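Local coordinates for protein alpha-1,3-glucanase (Bacillus circulans, PDB 5ZRU) that probably hydrolyses alpha-1,3-glucan, as a glycoside hydrolase family 87 enzyme of which this chain is the catalytic unit, at residues Arg291-Phe305 and Val314-Asp327. Sequence-based numbering, arbitrary orientation.
With ZN (zinc ion), chain G.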
# COMPACT_ATOMS: atom_id res chain seq x y z
N ARG A 291 -0.18 -10.20 12.12
CA ARG A 291 1.24 -10.07 11.81
C ARG A 291 2.11 -11.07 12.56
O ARG A 291 3.30 -11.19 12.24
CB ARG A 291 1.75 -8.66 12.13
CG ARG A 291 1.34 -7.60 11.15
CD ARG A 291 2.12 -6.30 11.40
NE ARG A 291 3.53 -6.43 11.06
CZ ARG A 291 4.39 -5.41 11.06
NH1 ARG A 291 3.96 -4.20 11.39
NH2 ARG A 291 5.66 -5.59 10.73
N TYR A 292 1.56 -11.76 13.56
CA TYR A 292 2.32 -12.70 14.38
C TYR A 292 3.62 -12.08 14.90
O TYR A 292 4.68 -12.71 14.88
CB TYR A 292 2.62 -13.99 13.61
CG TYR A 292 1.43 -14.88 13.34
CD1 TYR A 292 0.96 -15.76 14.31
CD2 TYR A 292 0.81 -14.89 12.09
CE1 TYR A 292 -0.10 -16.60 14.06
CE2 TYR A 292 -0.25 -15.73 11.83
CZ TYR A 292 -0.71 -16.59 12.82
OH TYR A 292 -1.76 -17.43 12.57
N GLY A 293 3.55 -10.82 15.33
CA GLY A 293 4.71 -10.11 15.84
C GLY A 293 5.96 -10.16 14.97
O GLY A 293 7.05 -10.48 15.46
N GLU A 294 5.81 -9.83 13.68
CA GLU A 294 6.88 -9.86 12.67
C GLU A 294 7.37 -11.26 12.34
O GLU A 294 8.37 -11.41 11.62
CB GLU A 294 8.08 -8.99 13.07
CG GLU A 294 7.73 -7.55 13.37
CD GLU A 294 7.74 -7.23 14.86
OE1 GLU A 294 6.66 -7.27 15.49
OE2 GLU A 294 8.83 -6.96 15.40
N GLN A 295 6.70 -12.31 12.84
CA GLN A 295 7.06 -13.68 12.52
C GLN A 295 6.03 -14.36 11.63
O GLN A 295 5.97 -15.60 11.61
CB GLN A 295 7.24 -14.51 13.80
CG GLN A 295 8.36 -14.06 14.73
CD GLN A 295 8.45 -14.93 15.98
OE1 GLN A 295 8.73 -16.13 15.90
NE2 GLN A 295 8.18 -14.34 17.14
N ALA A 296 5.21 -13.59 10.91
CA ALA A 296 4.14 -14.21 10.13
C ALA A 296 4.70 -15.03 8.97
O ALA A 296 4.14 -16.07 8.63
CB ALA A 296 3.17 -13.14 9.60
N VAL A 297 5.81 -14.57 8.37
CA VAL A 297 6.40 -15.18 7.17
C VAL A 297 5.30 -15.49 6.16
O VAL A 297 5.14 -16.63 5.71
CB VAL A 297 7.21 -16.44 7.53
CG1 VAL A 297 8.08 -16.87 6.35
CG2 VAL A 297 8.07 -16.14 8.75
N TYR A 298 4.53 -14.48 5.80
CA TYR A 298 3.29 -14.68 5.05
C TYR A 298 3.07 -13.44 4.18
O TYR A 298 2.00 -12.83 4.17
CB TYR A 298 2.15 -14.95 6.04
CG TYR A 298 0.89 -15.66 5.55
CD1 TYR A 298 0.29 -15.32 4.33
CD2 TYR A 298 0.27 -16.63 6.33
CE1 TYR A 298 -0.88 -15.94 3.91
CE2 TYR A 298 -0.90 -17.26 5.92
CZ TYR A 298 -1.48 -16.90 4.71
OH TYR A 298 -2.64 -17.51 4.29
N LYS A 299 4.12 -13.03 3.49
CA LYS A 299 4.00 -11.96 2.51
C LYS A 299 3.50 -12.53 1.19
O LYS A 299 3.63 -13.72 0.91
CB LYS A 299 5.34 -11.24 2.31
CG LYS A 299 5.94 -10.60 3.56
CD LYS A 299 6.97 -11.51 4.23
CE LYS A 299 7.73 -10.76 5.34
NZ LYS A 299 8.76 -11.60 6.00
N GLY A 300 2.89 -11.66 0.37
CA GLY A 300 2.40 -12.12 -0.92
C GLY A 300 3.49 -12.74 -1.77
O GLY A 300 3.33 -13.83 -2.34
N PHE A 301 4.64 -12.06 -1.86
CA PHE A 301 5.79 -12.53 -2.61
C PHE A 301 7.04 -12.36 -1.75
O PHE A 301 7.24 -11.28 -1.18
CB PHE A 301 5.97 -11.74 -3.92
CG PHE A 301 4.78 -11.80 -4.84
CD1 PHE A 301 4.60 -12.89 -5.69
CD2 PHE A 301 3.85 -10.77 -4.87
CE1 PHE A 301 3.51 -12.94 -6.56
CE2 PHE A 301 2.76 -10.81 -5.74
CZ PHE A 301 2.59 -11.90 -6.58
N MET A 302 7.88 -13.39 -1.69
CA MET A 302 8.98 -13.45 -0.73
C MET A 302 10.24 -14.04 -1.35
O MET A 302 10.18 -14.80 -2.32
CB MET A 302 8.62 -14.32 0.49
CG MET A 302 7.48 -13.82 1.32
SD MET A 302 7.03 -15.03 2.59
CE MET A 302 5.84 -16.07 1.71
N ASP A 303 11.38 -13.68 -0.74
CA ASP A 303 12.69 -14.33 -0.85
C ASP A 303 13.48 -13.93 -2.11
O ASP A 303 13.80 -12.75 -2.25
CB ASP A 303 12.52 -15.84 -0.70
CG ASP A 303 11.98 -16.20 0.67
OD1 ASP A 303 12.53 -15.67 1.66
OD2 ASP A 303 11.01 -16.98 0.77
N ASN A 304 13.81 -14.87 -3.01
CA ASN A 304 14.86 -14.65 -4.02
C ASN A 304 14.26 -14.33 -5.39
O ASN A 304 13.78 -15.22 -6.09
CB ASN A 304 15.78 -15.86 -4.14
CG ASN A 304 16.38 -16.28 -2.81
OD1 ASN A 304 16.25 -17.43 -2.41
ND2 ASN A 304 17.04 -15.36 -2.14
N PHE A 305 14.36 -13.07 -5.81
CA PHE A 305 13.68 -12.62 -7.02
C PHE A 305 14.59 -12.55 -8.25
O PHE A 305 14.12 -12.21 -9.34
CB PHE A 305 13.04 -11.24 -6.79
CG PHE A 305 11.80 -11.24 -5.90
CD1 PHE A 305 11.90 -11.48 -4.53
CD2 PHE A 305 10.55 -10.94 -6.43
CE1 PHE A 305 10.77 -11.45 -3.71
CE2 PHE A 305 9.41 -10.90 -5.61
CZ PHE A 305 9.52 -11.16 -4.25
N VAL A 314 -0.41 -7.53 -11.13
CA VAL A 314 -0.95 -8.40 -10.09
C VAL A 314 -1.77 -7.54 -9.13
O VAL A 314 -1.64 -6.32 -9.07
CB VAL A 314 0.14 -9.18 -9.33
CG1 VAL A 314 0.87 -10.17 -10.26
CG2 VAL A 314 1.13 -8.24 -8.62
N TRP A 315 -2.63 -8.22 -8.37
CA TRP A 315 -3.53 -7.61 -7.41
C TRP A 315 -3.42 -8.46 -6.15
O TRP A 315 -3.83 -9.63 -6.17
CB TRP A 315 -4.96 -7.58 -7.96
CG TRP A 315 -5.95 -6.74 -7.21
CD1 TRP A 315 -5.79 -6.17 -5.97
CD2 TRP A 315 -7.26 -6.37 -7.66
NE1 TRP A 315 -6.93 -5.46 -5.63
CE2 TRP A 315 -7.84 -5.57 -6.66
CE3 TRP A 315 -8.00 -6.63 -8.82
CZ2 TRP A 315 -9.13 -5.03 -6.77
CZ3 TRP A 315 -9.28 -6.09 -8.95
CH2 TRP A 315 -9.83 -5.30 -7.93
N VAL A 316 -2.82 -7.93 -5.09
CA VAL A 316 -2.56 -8.72 -3.89
C VAL A 316 -3.01 -7.95 -2.66
O VAL A 316 -2.79 -6.73 -2.56
CB VAL A 316 -1.08 -9.15 -3.76
CG1 VAL A 316 -0.69 -10.03 -4.94
CG2 VAL A 316 -0.16 -7.93 -3.64
N GLU A 317 -3.66 -8.65 -1.73
CA GLU A 317 -4.14 -7.99 -0.53
C GLU A 317 -4.21 -8.97 0.63
O GLU A 317 -4.27 -10.18 0.45
CB GLU A 317 -5.52 -7.33 -0.75
CG GLU A 317 -6.62 -8.22 -1.28
CD GLU A 317 -7.91 -7.45 -1.60
OE1 GLU A 317 -7.97 -6.22 -1.34
OE2 GLU A 317 -8.86 -8.07 -2.12
N HIS A 318 -4.21 -8.39 1.84
CA HIS A 318 -4.40 -9.11 3.10
C HIS A 318 -3.21 -9.98 3.48
O HIS A 318 -3.35 -10.88 4.33
CB HIS A 318 -5.69 -9.94 3.08
CG HIS A 318 -6.89 -9.14 2.69
ND1 HIS A 318 -7.89 -9.64 1.89
CD2 HIS A 318 -7.25 -7.87 3.00
CE1 HIS A 318 -8.82 -8.71 1.71
NE2 HIS A 318 -8.45 -7.63 2.38
N PHE A 319 -2.04 -9.73 2.92
CA PHE A 319 -0.85 -10.46 3.34
C PHE A 319 -0.13 -9.68 4.43
O PHE A 319 -0.49 -8.56 4.77
CB PHE A 319 0.06 -10.72 2.14
CG PHE A 319 -0.53 -11.71 1.16
CD1 PHE A 319 -0.34 -13.07 1.34
CD2 PHE A 319 -1.31 -11.27 0.10
CE1 PHE A 319 -0.91 -13.99 0.46
CE2 PHE A 319 -1.88 -12.17 -0.79
CZ PHE A 319 -1.69 -13.54 -0.60
N GLU A 320 0.90 -10.31 5.00
CA GLU A 320 1.73 -9.62 5.98
C GLU A 320 2.34 -8.37 5.37
O GLU A 320 2.27 -7.28 5.95
CB GLU A 320 2.83 -10.56 6.48
CG GLU A 320 3.84 -9.91 7.40
CD GLU A 320 5.00 -10.84 7.70
OE1 GLU A 320 5.15 -11.86 6.99
OE2 GLU A 320 5.77 -10.54 8.63
N CYS A 321 2.96 -8.53 4.21
CA CYS A 321 3.36 -7.45 3.32
C CYS A 321 2.95 -7.87 1.92
O CYS A 321 2.80 -9.06 1.64
CB CYS A 321 4.87 -7.18 3.34
SG CYS A 321 5.62 -6.94 4.96
N GLY A 322 2.82 -6.90 1.02
CA GLY A 322 2.58 -7.24 -0.37
C GLY A 322 3.77 -7.99 -0.96
O GLY A 322 3.63 -9.11 -1.48
N PHE A 323 4.94 -7.36 -0.88
CA PHE A 323 6.22 -7.90 -1.34
C PHE A 323 7.26 -7.73 -0.24
O PHE A 323 7.39 -6.63 0.31
CB PHE A 323 6.75 -7.16 -2.59
CG PHE A 323 5.96 -7.39 -3.84
CD1 PHE A 323 4.70 -6.82 -4.01
CD2 PHE A 323 6.48 -8.17 -4.86
CE1 PHE A 323 3.98 -7.02 -5.19
CE2 PHE A 323 5.77 -8.37 -6.03
CZ PHE A 323 4.52 -7.80 -6.20
N TRP A 324 8.05 -8.76 0.02
CA TRP A 324 9.27 -8.60 0.82
C TRP A 324 10.44 -9.18 0.02
O TRP A 324 10.62 -10.40 -0.04
CB TRP A 324 9.16 -9.27 2.19
CG TRP A 324 10.28 -8.84 3.08
CD1 TRP A 324 11.55 -9.37 3.13
CD2 TRP A 324 10.25 -7.77 4.02
NE1 TRP A 324 12.31 -8.68 4.06
CE2 TRP A 324 11.52 -7.70 4.63
CE3 TRP A 324 9.26 -6.86 4.43
CZ2 TRP A 324 11.83 -6.76 5.62
CZ3 TRP A 324 9.57 -5.92 5.41
CH2 TRP A 324 10.84 -5.88 5.99
N VAL A 325 11.22 -8.30 -0.61
CA VAL A 325 12.29 -8.73 -1.50
C VAL A 325 13.57 -8.81 -0.68
O VAL A 325 14.08 -7.79 -0.21
CB VAL A 325 12.44 -7.77 -2.69
CG1 VAL A 325 13.45 -8.32 -3.71
CG2 VAL A 325 11.08 -7.58 -3.34
N GLY A 326 14.09 -10.02 -0.49
CA GLY A 326 15.29 -10.16 0.30
C GLY A 326 15.67 -11.58 0.62
O GLY A 326 14.81 -12.41 0.95
N ASP A 327 16.96 -11.87 0.53
CA ASP A 327 17.48 -13.21 0.79
C ASP A 327 17.89 -13.35 2.25
O ASP A 327 18.67 -12.53 2.75
CB ASP A 327 18.69 -13.50 -0.09
CG ASP A 327 19.34 -14.82 0.28
OD1 ASP A 327 18.62 -15.84 0.30
OD2 ASP A 327 20.56 -14.82 0.55
ZN ZN G . 8.74 -6.43 17.38
O HOH W 1 4.95 -8.88 10.36
O HOH W 2 7.01 -7.91 8.92
O HOH W 3 7.64 -12.31 8.93
O HOH W 4 12.16 -12.39 1.70
O HOH W 5 10.87 -5.45 17.84
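E320 and Y298 hold each other by two bonds of 2.9 Å: E320 N donates to Y298 O, and Y298 N to E320 OE1. E320 swings its CG away from the backbone N (chi1 174°) and, extended beyond, is long enough to lay its carboxylate against A296 CB, while K299 NZ makes a long salt bridge to OE1. E320 OE2 takes protons from three waters, two of them joined to the R291 guanidinium and the third to E294 O, V297 N and K299 NZ. Were E320 replaced by an alanine, Y298 N would probably lose its acceptor, K299 its nearby, if distant, carboxylate, and these waters their common hub.

Backbone bonds continue the pairing: G300 N gives to C321 O, F301 N to G322 O, and W324 N to F301 O at 2.9 Å, nearly straight at 173°. Further on, N304 ND2 reaches D327 OD1 (2.9 Å) from above the carboxylate plane; H330 also bonds that oxygen.

Flat groups fill the remainder. K299, bent at chi2 (96°), sets NZ over the five-membered ring of W324, a cation-pi contact. G300 suits its place because a CB would run into G322 O; its CA makes a CH-pi contact with the F319 ring. The rings of F301 and F323 form an offset stack, centroids 4.6 Å apart, and V316 CG1 packs against F301 CE2. V325 CG2 sits over one face of the F305 ring in a CH-pi contact.

In the loop before strand 301-302, E294 binds zinc together with H123. Parallel strands 301-302 and 323-325, with F301 and F323 in register and their rings on the same face, packed with V316, mark successive coils of the right-handed parallel beta-helix of the pectate-lyase-like clan.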